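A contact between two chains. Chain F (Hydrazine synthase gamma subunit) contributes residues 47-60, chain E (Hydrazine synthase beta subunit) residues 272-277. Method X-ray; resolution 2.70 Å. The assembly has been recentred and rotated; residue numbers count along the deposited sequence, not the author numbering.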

ATOM      1  N   GLN F  47     -51.717  19.879  -1.540  1.00 73.79           N
ATOM      2  CA  GLN F  47     -51.333  19.062  -2.682  1.00 82.56           C
ATOM      3  C   GLN F  47     -49.840  19.210  -2.941  1.00 75.17           C
ATOM      4  O   GLN F  47     -49.151  18.226  -3.216  1.00 78.94           O
ATOM      5  CB  GLN F  47     -52.136  19.443  -3.928  1.00 71.94           C
ATOM      6  CG  GLN F  47     -52.025  18.437  -5.065  1.00 68.40           C
ATOM      7  CD  GLN F  47     -52.788  18.864  -6.303  1.00 71.96           C
ATOM      8  OE1 GLN F  47     -52.795  20.040  -6.668  1.00 62.94           O
ATOM      9  NE2 GLN F  47     -53.440  17.908  -6.956  1.00 66.46           N
ATOM     10  N   PHE F  48     -49.336  20.434  -2.816  1.00 79.70           N
ATOM     11  CA  PHE F  48     -47.918  20.673  -3.041  1.00 73.31           C
ATOM     12  C   PHE F  48     -47.082  19.933  -2.007  1.00 68.27           C
ATOM     13  O   PHE F  48     -46.032  19.387  -2.329  1.00 84.23           O
ATOM     14  CB  PHE F  48     -47.588  22.164  -3.007  1.00 73.56           C
ATOM     15  CG  PHE F  48     -46.119  22.454  -3.129  1.00 80.52           C
ATOM     16  CD1 PHE F  48     -45.358  22.740  -2.007  1.00 76.77           C
ATOM     17  CD2 PHE F  48     -45.494  22.418  -4.365  1.00 83.80           C
ATOM     18  CE1 PHE F  48     -44.005  22.997  -2.118  1.00 81.59           C
ATOM     19  CE2 PHE F  48     -44.142  22.675  -4.482  1.00 71.18           C
ATOM     20  CZ  PHE F  48     -43.397  22.966  -3.356  1.00 78.21           C
ATOM     21  N   GLN F  49     -47.557  19.908  -0.765  1.00 65.43           N
ATOM     22  CA  GLN F  49     -46.839  19.200   0.286  1.00 69.69           C
ATOM     23  C   GLN F  49     -46.983  17.696   0.104  1.00 69.43           C
ATOM     24  O   GLN F  49     -46.221  16.914   0.674  1.00 80.58           O
ATOM     25  CB  GLN F  49     -47.341  19.622   1.668  1.00 57.00           C
ATOM     26  CG  GLN F  49     -46.530  20.746   2.293  1.00 72.60           C
ATOM     27  CD  GLN F  49     -45.094  20.338   2.567  1.00 83.87           C
ATOM     28  OE1 GLN F  49     -44.804  19.167   2.815  1.00 69.39           O
ATOM     29  NE2 GLN F  49     -44.185  21.306   2.520  1.00 62.83           N
ATOM     30  N   PHE F  50     -47.965  17.299  -0.697  1.00 74.30           N
ATOM     31  CA  PHE F  50     -48.197  15.890  -0.977  1.00 69.18           C
ATOM     32  C   PHE F  50     -47.228  15.381  -2.043  1.00 75.82           C
ATOM     33  O   PHE F  50     -46.682  14.285  -1.927  1.00 72.37           O
ATOM     34  CB  PHE F  50     -49.648  15.675  -1.416  1.00 63.83           C
ATOM     35  CG  PHE F  50     -50.053  14.234  -1.499  1.00 50.30           C
ATOM     36  CD1 PHE F  50     -50.353  13.520  -0.351  1.00 36.80           C
ATOM     37  CD2 PHE F  50     -50.151  13.599  -2.724  1.00 48.73           C
ATOM     38  CE1 PHE F  50     -50.731  12.195  -0.424  1.00 46.06           C
ATOM     39  CE2 PHE F  50     -50.530  12.276  -2.802  1.00 49.45           C
ATOM     40  CZ  PHE F  50     -50.820  11.572  -1.650  1.00 60.56           C
ATOM     41  N   ASN F  51     -47.024  16.187  -3.081  1.00 61.82           N
ATOM     42  CA  ASN F  51     -46.214  15.789  -4.231  1.00 76.02           C
ATOM     43  C   ASN F  51     -44.761  16.283  -4.233  1.00 83.59           C
ATOM     44  O   ASN F  51     -44.032  16.046  -5.196  1.00 80.09           O
ATOM     45  CB  ASN F  51     -46.903  16.247  -5.517  1.00 64.84           C
ATOM     46  CG  ASN F  51     -48.136  15.423  -5.841  1.00 72.04           C
ATOM     47  OD1 ASN F  51     -48.060  14.433  -6.568  1.00 66.89           O
ATOM     48  ND2 ASN F  51     -49.277  15.823  -5.292  1.00 84.72           N
ATOM     49  N   ASP F  52     -44.340  16.973  -3.177  1.00 76.60           N
ATOM     50  CA  ASP F  52     -42.980  17.515  -3.125  1.00 65.93           C
ATOM     51  C   ASP F  52     -41.995  16.572  -2.440  1.00 79.32           C
ATOM     52  O   ASP F  52     -42.239  16.109  -1.326  1.00 65.46           O
ATOM     53  CB  ASP F  52     -42.964  18.866  -2.409  1.00 70.29           C
ATOM     54  CG  ASP F  52     -41.563  19.423  -2.247  1.00 71.48           C
ATOM     55  OD1 ASP F  52     -41.012  19.944  -3.239  1.00 55.27           O
ATOM     56  OD2 ASP F  52     -41.012  19.337  -1.129  1.00 62.93           O
ATOM     57  N   ALA F  53     -40.889  16.278  -3.118  1.00 70.53           N
ATOM     58  CA  ALA F  53     -39.818  15.484  -2.524  1.00 77.64           C
ATOM     59  C   ALA F  53     -38.679  16.351  -1.986  1.00 71.75           C
ATOM     60  O   ALA F  53     -37.739  15.839  -1.384  1.00 75.83           O
ATOM     61  CB  ALA F  53     -39.282  14.486  -3.538  1.00 61.02           C
ATOM     62  N   ALA F  54     -38.767  17.661  -2.192  1.00 68.04           N
ATOM     63  CA  ALA F  54     -37.677  18.561  -1.824  1.00 52.11           C
ATOM     64  C   ALA F  54     -37.600  18.772  -0.316  1.00 57.44           C
ATOM     65  O   ALA F  54     -36.533  19.060   0.227  1.00 66.21           O
ATOM     66  CB  ALA F  54     -37.829  19.895  -2.536  1.00 55.85           C
ATOM     67  N   TRP F  55     -38.736  18.626   0.357  1.00 60.83           N
ATOM     68  CA  TRP F  55     -38.787  18.772   1.806  1.00 57.73           C
ATOM     69  C   TRP F  55     -38.171  17.553   2.484  1.00 60.13           C
ATOM     70  O   TRP F  55     -37.814  17.599   3.662  1.00 64.64           O
ATOM     71  CB  TRP F  55     -40.228  18.972   2.280  1.00 63.95           C
ATOM     72  CG  TRP F  55     -41.000  17.698   2.384  1.00 41.83           C
ATOM     73  CD1 TRP F  55     -41.717  17.091   1.398  1.00 47.26           C
ATOM     74  CD2 TRP F  55     -41.133  16.869   3.545  1.00 38.39           C
ATOM     75  NE1 TRP F  55     -42.287  15.933   1.870  1.00 49.65           N
ATOM     76  CE2 TRP F  55     -41.944  15.775   3.187  1.00 40.95           C
ATOM     77  CE3 TRP F  55     -40.643  16.946   4.852  1.00 44.56           C
ATOM     78  CZ2 TRP F  55     -42.277  14.767   4.087  1.00 44.09           C
ATOM     79  CZ3 TRP F  55     -40.974  15.946   5.744  1.00 36.12           C
ATOM     80  CH2 TRP F  55     -41.784  14.870   5.358  1.00 43.02           C
ATOM     81  N   SER F  56     -38.052  16.463   1.731  1.00 60.57           N
ATOM     82  CA  SER F  56     -37.420  15.250   2.231  1.00 66.63           C
ATOM     83  C   SER F  56     -35.938  15.505   2.465  1.00 64.70           C
ATOM     84  O   SER F  56     -35.385  16.475   1.944  1.00 61.87           O
ATOM     85  CB  SER F  56     -37.612  14.088   1.254  1.00 62.47           C
ATOM     86  OG  SER F  56     -37.035  12.896   1.759  1.00 74.49           O
ATOM     87  N   LEU F  57     -35.313  14.647   3.267  1.00 57.13           N
ATOM     88  CA  LEU F  57     -33.911  14.806   3.642  1.00 63.05           C
ATOM     89  C   LEU F  57     -33.018  15.064   2.432  1.00 58.20           C
ATOM     90  O   LEU F  57     -32.534  16.178   2.233  1.00 55.40           O
ATOM     91  CB  LEU F  57     -33.426  13.561   4.389  1.00 65.15           C
ATOM     92  CG  LEU F  57     -32.072  13.638   5.098  1.00 75.08           C
ATOM     93  CD1 LEU F  57     -32.129  14.613   6.263  1.00 73.57           C
ATOM     94  CD2 LEU F  57     -31.630  12.261   5.569  1.00 65.71           C
ATOM     95  N   GLN F  58     -32.799  14.028   1.633  1.00 61.83           N
ATOM     96  CA  GLN F  58     -32.011  14.151   0.412  1.00 60.57           C
ATOM     97  C   GLN F  58     -32.854  14.254  -0.862  1.00 66.46           C
ATOM     98  O   GLN F  58     -32.310  14.305  -1.965  1.00 63.83           O
ATOM     99  CB  GLN F  58     -31.030  12.986   0.315  1.00 74.68           C
ATOM    100  CG  GLN F  58     -29.869  13.130   1.286  1.00 67.32           C
ATOM    101  CD  GLN F  58     -29.453  11.821   1.914  1.00 61.84           C
ATOM    102  OE1 GLN F  58     -30.070  10.782   1.682  1.00 68.46           O
ATOM    103  NE2 GLN F  58     -28.403  11.863   2.726  1.00 65.78           N
ATOM    104  N   GLY F  59     -34.175  14.289  -0.715  1.00 80.35           N
ATOM    105  CA  GLY F  59     -35.048  14.343  -1.874  1.00 73.47           C
ATOM    106  C   GLY F  59     -35.413  12.987  -2.449  1.00 64.79           C
ATOM    107  O   GLY F  59     -35.590  12.843  -3.659  1.00 58.18           O
ATOM    108  N   SER F  60     -35.525  11.990  -1.577  1.00 52.57           N
ATOM    109  CA  SER F  60     -35.771  10.618  -2.003  1.00 50.41           C
ATOM    110  C   SER F  60     -37.195  10.408  -2.520  1.00 63.88           C
ATOM    111  O   SER F  60     -37.393  10.134  -3.703  1.00 65.07           O
ATOM    112  CB  SER F  60     -35.493   9.652  -0.849  1.00 50.01           C
ATOM    113  OG  SER F  60     -35.742   8.312  -1.233  1.00 50.96           O
TER
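Chain E, residues 272-277: VRGMHR

Chain E reaches chain F as a tight turn, its ends tied by two backbone hydrogen bonds, Val E272 N to Arg E277 O at 2.8 Å and Arg E277 N to Val E272 O at 3.0 Å. The four residues between them lie against the end of the chain F helix and the loop beyond it. The two backbones run in the same sense here: Gly E274 CA lies 4.3 Å from Ala F53 CA, and Met E275 CA 5.3 Å from Ala F54 CA.

Val E272 itself makes no contact. Arg E273 leaves the backbone sideways, but its extended side chain, t at chi1 to chi3, brings NH1 to 3.0 Å from Asn F51 OD1, near the plane of the guanidinium. Asn F51 is itself anchored, its ND2 donating to Gln F47 O at 3.2 Å.

Gly E274, at phi/psi -67/-37, is the closest backbone approach. Its O accepts a hydrogen bond from Ala F53 N at 3.1 Å, and an ideal CB here would fall 2.7 Å from Ala F53 CB, a clash.

Met E275 (-96/-1) folds its side chain, m at all three chi angles, so that SD lies 3.5 Å from Gly F59 CA and 4.4 Å from Ala F53 CB. Gly F59 makes room: an ideal CB on Gly F59 would sit 2.4 Å from Met E275 SD, and its own backbone angles, 87/33, already call for glycine.

His E276 turns the chain at 55/53 and points its CB toward chain F. His E276 NE2 donates to Asp F52 OD1 at 2.5 Å, near the ring plane, while Asp F52 OD2 accepts from Trp F55 N at 2.8 Å, so one carboxylate braces its own loop and receives the partner. The imidazole is nearly parallel to the Phe F48 ring but slid aside, centroids 5.8 Å apart.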

ATOM      1  N   VAL E 272     -38.150  15.725 -13.546  1.00 66.58           N
ATOM      2  CA  VAL E 272     -38.157  15.283 -12.159  1.00 67.95           C
ATOM      3  C   VAL E 272     -39.091  16.183 -11.362  1.00 76.36           C
ATOM      4  O   VAL E 272     -38.791  17.360 -11.111  1.00 86.54           O
ATOM      5  CB  VAL E 272     -36.747  15.307 -11.539  1.00 76.43           C
ATOM      6  CG1 VAL E 272     -36.790  14.805 -10.108  1.00 69.80           C
ATOM      7  CG2 VAL E 272     -35.787  14.471 -12.373  1.00 63.52           C
ATOM      8  N   ARG E 273     -40.218  15.600 -10.966  1.00 75.19           N
ATOM      9  CA  ARG E 273     -41.348  16.329 -10.404  1.00 79.33           C
ATOM     10  C   ARG E 273     -41.148  16.719  -8.944  1.00 76.55           C
ATOM     11  O   ARG E 273     -41.402  17.858  -8.556  1.00 85.81           O
ATOM     12  CB  ARG E 273     -42.616  15.483 -10.548  1.00 89.57           C
ATOM     13  CG  ARG E 273     -43.917  16.261 -10.507  1.00 85.96           C
ATOM     14  CD  ARG E 273     -45.088  15.350 -10.845  1.00 78.70           C
ATOM     15  NE  ARG E 273     -46.293  16.102 -11.183  1.00 88.82           N
ATOM     16  CZ  ARG E 273     -47.402  16.100 -10.453  1.00 65.96           C
ATOM     17  NH1 ARG E 273     -47.466  15.382  -9.339  1.00 61.53           N
ATOM     18  NH2 ARG E 273     -48.450  16.815 -10.836  1.00 74.23           N
ATOM     19  N   GLY E 274     -40.693  15.764  -8.140  1.00 74.64           N
ATOM     20  CA  GLY E 274     -40.514  15.990  -6.718  1.00 65.91           C
ATOM     21  C   GLY E 274     -39.410  16.983  -6.420  1.00 65.58           C
ATOM     22  O   GLY E 274     -39.510  17.777  -5.484  1.00 71.55           O
ATOM     23  N   MET E 275     -38.346  16.931  -7.214  1.00 65.47           N
ATOM     24  CA  MET E 275     -37.205  17.820  -7.026  1.00 74.17           C
ATOM     25  C   MET E 275     -37.271  19.055  -7.919  1.00 65.94           C
ATOM     26  O   MET E 275     -36.383  19.905  -7.868  1.00 71.57           O
ATOM     27  CB  MET E 275     -35.901  17.067  -7.277  1.00 65.52           C
ATOM     28  CG  MET E 275     -35.649  15.966  -6.272  1.00 74.20           C
ATOM     29  SD  MET E 275     -35.597  16.572  -4.579  1.00 79.39           S
ATOM     30  CE  MET E 275     -33.891  17.095  -4.472  1.00 87.37           C
ATOM     31  N   HIS E 276     -38.318  19.137  -8.736  1.00 70.47           N
ATOM     32  CA  HIS E 276     -38.561  20.297  -9.592  1.00 69.44           C
ATOM     33  C   HIS E 276     -37.381  20.626 -10.502  1.00 75.36           C
ATOM     34  O   HIS E 276     -36.907  21.763 -10.515  1.00 74.39           O
ATOM     35  CB  HIS E 276     -38.898  21.525  -8.741  1.00 64.94           C
ATOM     36  CG  HIS E 276     -39.746  21.222  -7.545  1.00 70.89           C
ATOM     37  ND1 HIS E 276     -41.054  20.795  -7.649  1.00 66.10           N
ATOM     38  CD2 HIS E 276     -39.475  21.285  -6.222  1.00 73.86           C
ATOM     39  CE1 HIS E 276     -41.549  20.608  -6.441  1.00 76.57           C
ATOM     40  NE2 HIS E 276     -40.614  20.897  -5.555  1.00 67.62           N
ATOM     41  N   ARG E 277     -36.903  19.645 -11.261  1.00 74.78           N
ATOM     42  CA  ARG E 277     -35.741  19.886 -12.119  1.00 68.43           C
ATOM     43  C   ARG E 277     -35.704  18.948 -13.317  1.00 64.17           C
ATOM     44  O   ARG E 277     -36.382  17.933 -13.326  1.00 60.66           O
ATOM     45  CB  ARG E 277     -34.447  19.748 -11.315  1.00 74.69           C
ATOM     46  CG  ARG E 277     -34.208  18.361 -10.743  1.00 63.48           C
ATOM     47  CD  ARG E 277     -33.052  18.373  -9.760  1.00 67.80           C
ATOM     48  NE  ARG E 277     -32.791  17.053  -9.192  1.00 79.25           N
ATOM     49  CZ  ARG E 277     -32.051  16.842  -8.109  1.00 75.50           C
ATOM     50  NH1 ARG E 277     -31.498  17.864  -7.471  1.00 78.29           N
ATOM     51  NH2 ARG E 277     -31.864  15.608  -7.660  1.00 66.02           N
TER